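Local coordinates for protein B-agarase (Agarivorans gilvus, PDB 5Z6P) that probably cleaves beta-glycosidic bonds of agarose as an agarase of glycoside hydrolase family 50, at residues F40-S43 / L47-E50; N508-G513 / S596-V601; H527-S532 / E585-L590. One frame throughout, in Å; residues are numbered along the deposited sequence.

Interaction 1: F40-S43 / L47-E50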
ATOM      1  N   PHE A  40      33.118   2.424  13.677  1.00 31.56           N
ATOM      2  CA  PHE A  40      34.025   3.288  12.931  1.00 35.35           C
ATOM      3  C   PHE A  40      34.712   4.302  13.819  1.00 38.51           C
ATOM      4  O   PHE A  40      34.481   4.354  15.023  1.00 40.00           O
ATOM      5  CB  PHE A  40      33.274   4.022  11.816  1.00 31.52           C
ATOM      6  CG  PHE A  40      32.535   3.110  10.896  1.00 29.20           C
ATOM      7  CD1 PHE A  40      33.207   2.114  10.210  1.00 31.20           C
ATOM      8  CD2 PHE A  40      31.177   3.246  10.709  1.00 27.30           C
ATOM      9  CE1 PHE A  40      32.537   1.264   9.368  1.00 29.34           C
ATOM     10  CE2 PHE A  40      30.498   2.396   9.869  1.00 30.92           C
ATOM     11  CZ  PHE A  40      31.181   1.399   9.196  1.00 28.93           C
ATOM     12  N   ASP A  41      35.569   5.108  13.208  1.00 43.20           N
ATOM     13  CA  ASP A  41      36.197   6.224  13.896  1.00 45.35           C
ATOM     14  C   ASP A  41      35.995   7.485  13.080  1.00 40.48           C
ATOM     15  O   ASP A  41      36.618   7.658  12.038  1.00 43.23           O
ATOM     16  CB  ASP A  41      37.684   5.963  14.119  1.00 50.29           C
ATOM     17  CG  ASP A  41      38.351   7.057  14.924  1.00 51.52           C
ATOM     18  OD1 ASP A  41      37.626   7.879  15.522  1.00 50.56           O
ATOM     19  OD2 ASP A  41      39.596   7.078  14.977  1.00 55.32           O
ATOM     20  N   PHE A  42      35.112   8.358  13.550  1.00 38.29           N
ATOM     21  CA  PHE A  42      34.822   9.588  12.835  1.00 35.05           C
ATOM     22  C   PHE A  42      35.714  10.725  13.342  1.00 39.63           C
ATOM     23  O   PHE A  42      35.489  11.889  13.023  1.00 33.24           O
ATOM     24  CB  PHE A  42      33.344   9.967  12.971  1.00 33.78           C
ATOM     25  CG  PHE A  42      32.420   9.222  12.038  1.00 27.67           C
ATOM     26  CD1 PHE A  42      32.864   8.144  11.301  1.00 27.16           C
ATOM     27  CD2 PHE A  42      31.104   9.623  11.895  1.00 23.88           C
ATOM     28  CE1 PHE A  42      32.017   7.477  10.450  1.00 26.26           C
ATOM     29  CE2 PHE A  42      30.249   8.963  11.046  1.00 23.01           C
ATOM     30  CZ  PHE A  42      30.705   7.889  10.319  1.00 26.29           C
ATOM     31  N   SER A  43      36.730  10.375  14.126  1.00 46.49           N
ATOM     32  CA  SER A  43      37.686  11.356  14.637  1.00 45.91           C
ATOM     33  C   SER A  43      38.640  11.813  13.554  1.00 45.17           C
ATOM     34  O   SER A  43      39.221  12.886  13.650  1.00 46.94           O
ATOM     35  CB  SER A  43      38.503  10.788  15.800  1.00 46.34           C
ATOM     36  OG  SER A  43      37.683  10.471  16.906  1.00 50.72           O
ATOM     37  N   LEU A  47      36.491   9.952   5.929  1.00 30.74           N
ATOM     38  CA  LEU A  47      35.606   8.805   6.121  1.00 32.89           C
ATOM     39  C   LEU A  47      36.339   7.487   5.957  1.00 33.84           C
ATOM     40  O   LEU A  47      37.252   7.388   5.139  1.00 31.34           O
ATOM     41  CB  LEU A  47      34.450   8.850   5.133  1.00 31.75           C
ATOM     42  CG  LEU A  47      33.401   9.894   5.460  1.00 31.39           C
ATOM     43  CD1 LEU A  47      32.373   9.934   4.369  1.00 28.04           C
ATOM     44  CD2 LEU A  47      32.769   9.579   6.796  1.00 30.75           C
ATOM     45  N   PRO A  48      35.944   6.469   6.736  1.00 33.19           N
ATOM     46  CA  PRO A  48      36.536   5.144   6.542  1.00 34.31           C
ATOM     47  C   PRO A  48      36.211   4.586   5.165  1.00 30.22           C
ATOM     48  O   PRO A  48      35.233   4.983   4.544  1.00 29.78           O
ATOM     49  CB  PRO A  48      35.903   4.296   7.659  1.00 34.76           C
ATOM     50  CG  PRO A  48      34.765   5.096   8.180  1.00 32.51           C
ATOM     51  CD  PRO A  48      35.105   6.527   7.946  1.00 32.13           C
ATOM     52  N   GLU A  49      37.044   3.668   4.698  1.00 31.23           N
ATOM     53  CA  GLU A  49      36.932   3.143   3.347  1.00 30.70           C
ATOM     54  C   GLU A  49      35.572   2.469   3.079  1.00 31.33           C
ATOM     55  O   GLU A  49      35.146   2.352   1.926  1.00 28.01           O
ATOM     56  CB  GLU A  49      38.087   2.169   3.078  1.00 29.47           C
ATOM     57  CG  GLU A  49      38.732   2.303   1.685  1.00 36.53           C
ATOM     58  CD  GLU A  49      39.548   3.597   1.485  1.00 32.15           C
ATOM     59  OE1 GLU A  49      40.671   3.704   2.005  1.00 38.55           O
ATOM     60  OE2 GLU A  49      39.062   4.512   0.809  1.00 32.68           O
ATOM     61  N   GLU A  50      34.870   2.069   4.139  1.00 27.76           N
ATOM     62  CA  GLU A  50      33.607   1.356   3.975  1.00 26.20           C
ATOM     63  C   GLU A  50      32.507   2.204   3.346  1.00 24.02           C
ATOM     64  O   GLU A  50      31.529   1.663   2.852  1.00 32.60           O
ATOM     65  CB  GLU A  50      33.105   0.811   5.319  1.00 29.46           C
ATOM     66  CG  GLU A  50      33.897  -0.353   5.892  1.00 28.34           C
ATOM     67  CD  GLU A  50      34.975   0.094   6.858  1.00 34.91           C
ATOM     68  OE1 GLU A  50      35.335   1.294   6.851  1.00 33.99           O
ATOM     69  OE2 GLU A  50      35.467  -0.758   7.622  1.00 34.50           O
TER
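Phe40 turns its ring toward Pro48 and Glu50 because CG stands anti to the carbonyl carbon (chi1 -55°), while Glu50 leans the same way from its CB, and the bend at chi2 (94°) lays its CB, CG and carboxylate around CE1 of that ring. The two meet at one corner: CE1 of Phe40 lies 3.7 Å from CD of Glu50. Ring and carboxylate planes stand 60° apart, and OE2 of Glu50 comes in the plane of the ring at its edge, where the slightly positive ring C-H groups may favour a carboxylate oxygen, though with OE2 of Glu50 4.0 Å from CE1 of Phe40 the effect is probably modest. Pro48 comes up beside the same ring, with its CG 3.9 Å from CD1 of Phe40, the two side chains crossing at about a right angle. The proline is shared, since its CD also approaches CE1 of Phe42 at 4.1 Å. Leu47 adds CD2 at 4.3 Å from CE1 of Phe42, a looser touch. No hydrogen bond joins the segments; the contact is side-chain packing within one short loop. Within 40-43, an Asx turn shapes the backbone: the amide N of Ser43 donates to OD1 of Asp41 (3.0 Å). Both segments belong to the loop joining strands 36-38 and 51-54 in the CBM-like domain. Phe40 and Glu50 also rest on Ile81 of strand 76-81, whereas Phe42 and Leu47 pack on Leu60 of strand 56-61 and Leu65 of strand 64-69.

Interaction 2: N508-G513 / S596-V601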
ATOM      1  N   ASN A 508      -7.052  -6.099  -8.288  1.00 13.90           N
ATOM      2  CA  ASN A 508      -6.184  -5.225  -7.509  1.00 15.70           C
ATOM      3  C   ASN A 508      -4.800  -5.837  -7.326  1.00 14.90           C
ATOM      4  O   ASN A 508      -4.678  -6.990  -6.923  1.00 15.35           O
ATOM      5  CB  ASN A 508      -6.825  -4.933  -6.138  1.00 13.83           C
ATOM      6  CG  ASN A 508      -5.981  -4.015  -5.261  1.00 13.93           C
ATOM      7  OD1 ASN A 508      -5.854  -2.825  -5.521  1.00 12.23           O
ATOM      8  ND2 ASN A 508      -5.440  -4.565  -4.186  1.00 14.71           N
ATOM      9  N   GLU A 509      -3.776  -5.045  -7.644  1.00 12.97           N
ATOM     10  CA  GLU A 509      -2.377  -5.368  -7.433  1.00 12.88           C
ATOM     11  C   GLU A 509      -1.978  -6.811  -7.779  1.00 17.96           C
ATOM     12  O   GLU A 509      -1.489  -7.560  -6.919  1.00 17.94           O
ATOM     13  CB  GLU A 509      -2.002  -5.054  -5.962  1.00 12.60           C
ATOM     14  CG  GLU A 509      -2.090  -3.556  -5.591  1.00 14.90           C
ATOM     15  CD  GLU A 509      -1.460  -3.214  -4.229  1.00 13.24           C
ATOM     16  OE1 GLU A 509      -1.187  -4.139  -3.446  1.00 17.92           O
ATOM     17  OE2 GLU A 509      -1.222  -2.020  -3.961  1.00 15.30           O
ATOM     18  N   LYS A 510      -2.188  -7.213  -9.029  1.00 16.01           N
ATOM     19  CA  LYS A 510      -1.713  -8.530  -9.452  1.00 18.58           C
ATOM     20  C   LYS A 510      -0.179  -8.517  -9.618  1.00 15.69           C
ATOM     21  O   LYS A 510       0.421  -7.462  -9.825  1.00 11.41           O
ATOM     22  CB  LYS A 510      -2.401  -8.969 -10.756  1.00 16.17           C
ATOM     23  CG  LYS A 510      -3.889  -9.195 -10.620  1.00 16.13           C
ATOM     24  CD  LYS A 510      -4.490  -9.820 -11.885  1.00 18.27           C
ATOM     25  CE  LYS A 510      -6.007 -10.004 -11.757  1.00 16.86           C
ATOM     26  NZ  LYS A 510      -6.392 -10.867 -10.588  1.00 17.74           N
ATOM     27  N   SER A 511       0.445  -9.690  -9.525  1.00 15.24           N
ATOM     28  CA  SER A 511       1.894  -9.805  -9.701  1.00 17.77           C
ATOM     29  C   SER A 511       2.310  -9.872 -11.181  1.00 13.85           C
ATOM     30  O   SER A 511       2.733 -10.920 -11.660  1.00 16.56           O
ATOM     31  CB  SER A 511       2.414 -11.039  -8.955  1.00 16.26           C
ATOM     32  OG  SER A 511       2.252 -10.897  -7.555  1.00 20.54           O
ATOM     33  N   TRP A 512       2.202  -8.753 -11.899  1.00 16.45           N
ATOM     34  CA  TRP A 512       2.392  -8.758 -13.364  1.00 16.11           C
ATOM     35  C   TRP A 512       3.854  -8.923 -13.760  1.00 16.80           C
ATOM     36  O   TRP A 512       4.167  -9.190 -14.924  1.00 15.42           O
ATOM     37  CB  TRP A 512       1.866  -7.469 -13.999  1.00 13.08           C
ATOM     38  CG  TRP A 512       0.398  -7.259 -13.943  1.00 13.88           C
ATOM     39  CD1 TRP A 512      -0.291  -6.413 -13.105  1.00 12.67           C
ATOM     40  CD2 TRP A 512      -0.585  -7.901 -14.763  1.00 13.21           C
ATOM     41  NE1 TRP A 512      -1.636  -6.471 -13.381  1.00 12.76           N
ATOM     42  CE2 TRP A 512      -1.844  -7.384 -14.377  1.00 13.06           C
ATOM     43  CE3 TRP A 512      -0.519  -8.870 -15.776  1.00 12.12           C
ATOM     44  CZ2 TRP A 512      -3.028  -7.796 -14.992  1.00 11.28           C
ATOM     45  CZ3 TRP A 512      -1.695  -9.271 -16.382  1.00 12.72           C
ATOM     46  CH2 TRP A 512      -2.930  -8.734 -15.993  1.00 11.80           C
ATOM     47  N   GLY A 513       4.743  -8.734 -12.792  1.00 15.43           N
ATOM     48  CA  GLY A 513       6.165  -8.746 -13.043  1.00 14.34           C
ATOM     49  C   GLY A 513       6.845  -7.531 -12.422  1.00 17.24           C
ATOM     50  O   GLY A 513       6.456  -6.393 -12.665  1.00 17.23           O
ATOM     51  N   SER A 596      -2.731  -8.230 -22.529  1.00 14.54           N
ATOM     52  CA  SER A 596      -3.720  -7.587 -23.413  1.00 14.97           C
ATOM     53  C   SER A 596      -5.040  -8.356 -23.443  1.00 14.21           C
ATOM     54  O   SER A 596      -6.115  -7.755 -23.462  1.00 12.08           O
ATOM     55  CB  SER A 596      -3.175  -7.434 -24.839  1.00 13.98           C
ATOM     56  OG  SER A 596      -2.065  -6.564 -24.870  1.00 13.42           O
ATOM     57  N   GLU A 597      -4.959  -9.688 -23.434  1.00 12.11           N
ATOM     58  CA  GLU A 597      -6.165 -10.501 -23.420  1.00 12.56           C
ATOM     59  C   GLU A 597      -6.903 -10.433 -22.080  1.00 11.79           C
ATOM     60  O   GLU A 597      -8.109 -10.464 -22.068  1.00 12.32           O
ATOM     61  CB  GLU A 597      -5.847 -11.965 -23.747  1.00 12.96           C
ATOM     62  CG  GLU A 597      -7.085 -12.846 -23.942  1.00 13.25           C
ATOM     63  CD  GLU A 597      -7.863 -12.556 -25.243  1.00 15.73           C
ATOM     64  OE1 GLU A 597      -7.472 -11.667 -26.023  1.00 17.83           O
ATOM     65  OE2 GLU A 597      -8.878 -13.230 -25.488  1.00 17.03           O
ATOM     66  N   TYR A 598      -6.187 -10.362 -20.959  1.00 11.14           N
ATOM     67  CA  TYR A 598      -6.875 -10.137 -19.687  1.00 12.23           C
ATOM     68  C   TYR A 598      -7.710  -8.841 -19.782  1.00 13.43           C
ATOM     69  O   TYR A 598      -8.897  -8.825 -19.495  1.00 12.04           O
ATOM     70  CB  TYR A 598      -5.888 -10.051 -18.511  1.00 14.75           C
ATOM     71  CG  TYR A 598      -6.498  -9.479 -17.226  1.00 12.08           C
ATOM     72  CD1 TYR A 598      -7.143 -10.297 -16.307  1.00 11.57           C
ATOM     73  CD2 TYR A 598      -6.417  -8.117 -16.943  1.00 13.00           C
ATOM     74  CE1 TYR A 598      -7.710  -9.761 -15.125  1.00 15.17           C
ATOM     75  CE2 TYR A 598      -6.963  -7.577 -15.794  1.00 15.80           C
ATOM     76  CZ  TYR A 598      -7.610  -8.393 -14.881  1.00 13.44           C
ATOM     77  OH  TYR A 598      -8.150  -7.819 -13.754  1.00 14.21           O
ATOM     78  N   PHE A 599      -7.076  -7.755 -20.208  1.00 14.70           N
ATOM     79  CA  PHE A 599      -7.765  -6.477 -20.223  1.00 14.88           C
ATOM     80  C   PHE A 599      -8.878  -6.456 -21.267  1.00 14.71           C
ATOM     81  O   PHE A 599      -9.905  -5.821 -21.040  1.00 14.81           O
ATOM     82  CB  PHE A 599      -6.769  -5.334 -20.438  1.00 15.28           C
ATOM     83  CG  PHE A 599      -5.859  -5.095 -19.253  1.00 12.60           C
ATOM     84  CD1 PHE A 599      -6.369  -4.612 -18.054  1.00 12.08           C
ATOM     85  CD2 PHE A 599      -4.500  -5.345 -19.340  1.00 12.66           C
ATOM     86  CE1 PHE A 599      -5.540  -4.386 -16.957  1.00 10.45           C
ATOM     87  CE2 PHE A 599      -3.665  -5.141 -18.239  1.00 13.27           C
ATOM     88  CZ  PHE A 599      -4.198  -4.653 -17.042  1.00 12.46           C
ATOM     89  N   ARG A 600      -8.691  -7.177 -22.376  1.00 12.12           N
ATOM     90  CA  ARG A 600      -9.706  -7.247 -23.436  1.00 12.14           C
ATOM     91  C   ARG A 600     -10.957  -7.954 -22.938  1.00 12.24           C
ATOM     92  O   ARG A 600     -12.078  -7.478 -23.152  1.00 11.38           O
ATOM     93  CB  ARG A 600      -9.165  -7.963 -24.702  1.00 13.72           C
ATOM     94  CG  ARG A 600     -10.114  -7.933 -25.924  1.00 13.28           C
ATOM     95  CD  ARG A 600      -9.563  -8.694 -27.189  1.00 13.96           C
ATOM     96  NE  ARG A 600      -9.811 -10.126 -27.055  1.00 17.57           N
ATOM     97  CZ  ARG A 600     -10.901 -10.751 -27.488  1.00 15.99           C
ATOM     98  NH1 ARG A 600     -11.848 -10.093 -28.140  1.00 16.18           N
ATOM     99  NH2 ARG A 600     -11.038 -12.047 -27.276  1.00 17.75           N
ATOM    100  N   VAL A 601     -10.769  -9.090 -22.266  1.00 12.77           N
ATOM    101  CA  VAL A 601     -11.913  -9.883 -21.821  1.00 11.65           C
ATOM    102  C   VAL A 601     -12.702  -9.120 -20.749  1.00 13.12           C
ATOM    103  O   VAL A 601     -13.925  -9.014 -20.837  1.00 12.74           O
ATOM    104  CB  VAL A 601     -11.493 -11.272 -21.286  1.00 13.52           C
ATOM    105  CG1 VAL A 601     -12.659 -11.956 -20.643  1.00 12.34           C
ATOM    106  CG2 VAL A 601     -10.919 -12.146 -22.426  1.00 16.42           C
TER
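Trp512 and Tyr598 have the most surface buried here, and they meet as a T-shaped pair: the benzene edge of the indole points at the face of the tyrosine ring. The centroids are 5.4 Å apart and the planes stand at 70°, with CH2 of Trp512 3.7 Å from CD2 of Tyr598. The tyrosine CG, anti to its own backbone N (chi1 166°), projects from the helix toward the loop. Phe599, the next residue on the helix, completes an aromatic cluster: its CZ lies 3.9 Å from CZ2 of Trp512, but those two planes, though only 25° apart, are slid so far that the rings barely overlap. Phe599 in turn takes CD2 of Tyr598 over the centre of its face. Lys510 approaches the far end of the tyrosine, with CE 3.7 Å from OH, and sets CB above one face of the indole, toward its rim. The tyrosine hydroxyl itself is hydrogen-bonded to Asp507, just before the loop segment, which ties the polar tip of a buried ring. The loop follows strand 501-506 and leans on helix 581-609; Trp512 also packs on Val629 of helix 627-634 and Leu472 of strand 472-473, while Phe599 reaches Ala632 and Ala633.

Interaction 3: H527-S532 / E585-L590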
ATOM      1  N   HIS A 527       8.123 -18.667 -16.740  1.00 17.06           N
ATOM      2  CA  HIS A 527       7.495 -19.825 -16.119  1.00 19.21           C
ATOM      3  C   HIS A 527       6.509 -20.519 -17.060  1.00 19.46           C
ATOM      4  O   HIS A 527       6.512 -21.734 -17.183  1.00 15.87           O
ATOM      5  CB  HIS A 527       6.762 -19.433 -14.832  1.00 17.65           C
ATOM      6  CG  HIS A 527       6.192 -20.602 -14.097  1.00 19.22           C
ATOM      7  ND1 HIS A 527       4.883 -21.006 -14.239  1.00 19.21           N
ATOM      8  CD2 HIS A 527       6.764 -21.468 -13.225  1.00 19.88           C
ATOM      9  CE1 HIS A 527       4.670 -22.068 -13.478  1.00 23.23           C
ATOM     10  NE2 HIS A 527       5.800 -22.369 -12.858  1.00 23.24           N
ATOM     11  N   THR A 528       5.666 -19.733 -17.709  1.00 17.87           N
ATOM     12  CA  THR A 528       4.670 -20.274 -18.622  1.00 20.25           C
ATOM     13  C   THR A 528       5.313 -21.029 -19.802  1.00 16.79           C
ATOM     14  O   THR A 528       4.838 -22.097 -20.167  1.00 16.42           O
ATOM     15  CB  THR A 528       3.740 -19.165 -19.129  1.00 14.59           C
ATOM     16  OG1 THR A 528       3.025 -18.606 -18.016  1.00 17.24           O
ATOM     17  CG2 THR A 528       2.750 -19.700 -20.113  1.00 16.23           C
ATOM     18  N   LEU A 529       6.397 -20.500 -20.362  1.00 15.49           N
ATOM     19  CA  LEU A 529       7.166 -21.211 -21.384  1.00 15.14           C
ATOM     20  C   LEU A 529       7.632 -22.592 -20.882  1.00 17.76           C
ATOM     21  O   LEU A 529       7.764 -23.542 -21.659  1.00 15.01           O
ATOM     22  CB  LEU A 529       8.374 -20.387 -21.836  1.00 15.36           C
ATOM     23  CG  LEU A 529       8.099 -19.258 -22.830  1.00 15.67           C
ATOM     24  CD1 LEU A 529       9.326 -18.383 -23.050  1.00 15.95           C
ATOM     25  CD2 LEU A 529       7.589 -19.849 -24.140  1.00 13.44           C
ATOM     26  N   GLY A 530       7.867 -22.689 -19.582  1.00 17.93           N
ATOM     27  CA  GLY A 530       8.265 -23.941 -18.983  1.00 17.76           C
ATOM     28  C   GLY A 530       7.144 -24.962 -18.933  1.00 22.37           C
ATOM     29  O   GLY A 530       7.415 -26.140 -18.787  1.00 17.89           O
ATOM     30  N   ARG A 531       5.894 -24.513 -19.062  1.00 18.29           N
ATOM     31  CA  ARG A 531       4.744 -25.405 -18.963  1.00 16.17           C
ATOM     32  C   ARG A 531       4.349 -26.070 -20.285  1.00 19.57           C
ATOM     33  O   ARG A 531       4.747 -25.635 -21.373  1.00 15.54           O
ATOM     34  CB  ARG A 531       3.558 -24.638 -18.389  1.00 15.73           C
ATOM     35  CG  ARG A 531       3.811 -24.148 -16.962  1.00 18.06           C
ATOM     36  CD  ARG A 531       2.688 -23.295 -16.455  1.00 19.23           C
ATOM     37  NE  ARG A 531       1.407 -23.993 -16.441  1.00 18.72           N
ATOM     38  CZ  ARG A 531       0.259 -23.390 -16.161  1.00 17.47           C
ATOM     39  NH1 ARG A 531       0.258 -22.098 -15.896  1.00 18.90           N
ATOM     40  NH2 ARG A 531      -0.883 -24.061 -16.155  1.00 18.44           N
ATOM     41  N   SER A 532       3.570 -27.139 -20.190  1.00 19.44           N
ATOM     42  CA  SER A 532       3.080 -27.807 -21.385  1.00 19.66           C
ATOM     43  C   SER A 532       1.801 -27.145 -21.930  1.00 17.99           C
ATOM     44  O   SER A 532       0.899 -26.777 -21.185  1.00 17.41           O
ATOM     45  CB  SER A 532       2.836 -29.286 -21.096  1.00 23.23           C
ATOM     46  OG  SER A 532       2.125 -29.434 -19.885  1.00 28.56           O
ATOM     47  N   GLU A 585      13.470  -9.736 -25.641  1.00 20.72           N
ATOM     48  CA  GLU A 585      12.523  -9.134 -26.583  1.00 20.43           C
ATOM     49  C   GLU A 585      11.273 -10.009 -26.736  1.00 16.18           C
ATOM     50  O   GLU A 585      10.161  -9.512 -26.708  1.00 18.69           O
ATOM     51  CB  GLU A 585      13.172  -8.910 -27.954  1.00 21.50           C
ATOM     52  CG  GLU A 585      14.078  -7.684 -28.041  1.00 20.83           C
ATOM     53  CD  GLU A 585      15.098  -7.787 -29.178  1.00 30.92           C
ATOM     54  OE1 GLU A 585      16.064  -6.999 -29.189  1.00 34.67           O
ATOM     55  OE2 GLU A 585      14.944  -8.663 -30.054  1.00 31.23           O
ATOM     56  N   ASP A 586      11.472 -11.316 -26.873  1.00 18.67           N
ATOM     57  CA  ASP A 586      10.359 -12.260 -26.980  1.00 16.15           C
ATOM     58  C   ASP A 586       9.541 -12.344 -25.676  1.00 15.57           C
ATOM     59  O   ASP A 586       8.329 -12.381 -25.725  1.00 14.59           O
ATOM     60  CB  ASP A 586      10.876 -13.650 -27.396  1.00 16.31           C
ATOM     61  CG  ASP A 586      11.339 -13.688 -28.857  1.00 18.34           C
ATOM     62  OD1 ASP A 586      10.817 -12.892 -29.645  1.00 18.05           O
ATOM     63  OD2 ASP A 586      12.219 -14.493 -29.209  1.00 17.51           O
ATOM     64  N   TYR A 587      10.200 -12.362 -24.519  1.00 15.90           N
ATOM     65  CA  TYR A 587       9.465 -12.350 -23.249  1.00 16.75           C
ATOM     66  C   TYR A 587       8.530 -11.145 -23.191  1.00 15.49           C
ATOM     67  O   TYR A 587       7.392 -11.255 -22.744  1.00 19.14           O
ATOM     68  CB  TYR A 587      10.406 -12.329 -22.027  1.00 16.82           C
ATOM     69  CG  TYR A 587      11.388 -13.480 -21.928  1.00 16.01           C
ATOM     70  CD1 TYR A 587      11.149 -14.690 -22.564  1.00 17.42           C
ATOM     71  CD2 TYR A 587      12.555 -13.347 -21.182  1.00 16.56           C
ATOM     72  CE1 TYR A 587      12.064 -15.743 -22.472  1.00 18.34           C
ATOM     73  CE2 TYR A 587      13.458 -14.363 -21.085  1.00 16.92           C
ATOM     74  CZ  TYR A 587      13.217 -15.559 -21.728  1.00 19.76           C
ATOM     75  OH  TYR A 587      14.143 -16.551 -21.619  1.00 19.74           O
ATOM     76  N   ALA A 588       9.018  -9.996 -23.650  1.00 17.40           N
ATOM     77  CA  ALA A 588       8.211  -8.778 -23.695  1.00 18.70           C
ATOM     78  C   ALA A 588       6.958  -8.937 -24.571  1.00 16.92           C
ATOM     79  O   ALA A 588       5.864  -8.567 -24.164  1.00 15.20           O
ATOM     80  CB  ALA A 588       9.046  -7.616 -24.190  1.00 18.54           C
ATOM     81  N   LEU A 589       7.131  -9.470 -25.774  1.00 14.09           N
ATOM     82  CA  LEU A 589       5.994  -9.741 -26.653  1.00 17.05           C
ATOM     83  C   LEU A 589       4.969 -10.657 -25.964  1.00 15.54           C
ATOM     84  O   LEU A 589       3.777 -10.420 -26.014  1.00 16.13           O
ATOM     85  CB  LEU A 589       6.459 -10.398 -27.955  1.00 18.58           C
ATOM     86  CG  LEU A 589       7.356  -9.610 -28.912  1.00 21.98           C
ATOM     87  CD1 LEU A 589       7.798 -10.506 -30.063  1.00 21.60           C
ATOM     88  CD2 LEU A 589       6.639  -8.368 -29.434  1.00 15.45           C
ATOM     89  N   LEU A 590       5.472 -11.721 -25.348  1.00 15.68           N
ATOM     90  CA  LEU A 590       4.631 -12.715 -24.695  1.00 15.86           C
ATOM     91  C   LEU A 590       3.862 -12.091 -23.524  1.00 15.47           C
ATOM     92  O   LEU A 590       2.671 -12.282 -23.428  1.00 12.99           O
ATOM     93  CB  LEU A 590       5.473 -13.900 -24.213  1.00 11.03           C
ATOM     94  CG  LEU A 590       6.213 -14.684 -25.311  1.00 16.70           C
ATOM     95  CD1 LEU A 590       7.103 -15.776 -24.728  1.00 13.64           C
ATOM     96  CD2 LEU A 590       5.242 -15.282 -26.319  1.00 15.79           C
TER
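The backbones of the helical pieces carrying Leu529 and Tyr587 stay 9.3 Å apart, CA to CA, so side chains alone bridge them. Segment 585-590 is regular helix, with Leu590 N bonded to Asp586 O. Segment 527-532 starts on helix 523-530, with Arg531 N bonded to Thr528 O, and by Arg531 and Ser532 runs in extended angles. From the shorter helix a single residue does the touching. CD1 of Leu529 lies 3.8 Å from CD1 of Leu590 and, by the same methyl, 3.8 Å from CE1 of Tyr587. The branched end of Leu529 thus enters between an aromatic ring and an aliphatic tip set three residues apart on helix 581-609. This is helix-to-helix packing through one inserted leucine, in the beta-galactosidase-like part of the chain, where a run of helices follows strand 501-506. CD1 of Leu590 also approaches CG and CD2 of Leu529, both at 4.1 Å, so it meets the whole fork of that leucine, and the two side chains cross at about a right angle. With CG anti to the carbonyl carbon (chi1 -58°), the Tyr587 ring swings toward the shorter helix and lies against Ala525 and Ile526 there. Its hydroxyl is hydrogen-bonded to His579, whose ring also meets that of the tyrosine. Leu590 also packs on Phe542 and Leu545 of helix 537-550.

In the fold
Interactions 2 and 3 share helix 581-609, which presents Tyr587 and Leu590 to one helix and, further along, Tyr598 and Phe599 to a loop; their centres are about 15 Å apart. In sequence, interaction 3 falls between the two halves of interaction 2. Both are buried, yet one is an aromatic cluster and the other is led by leucine methyls. Interaction 1 stands apart, its centre about 49 Å from that of interaction 2, at the surface of the CBM-like domain. There a short loop folds on itself, and a carboxylate joins the ring-proline packing. None of the three has a hydrogen bond between its segments.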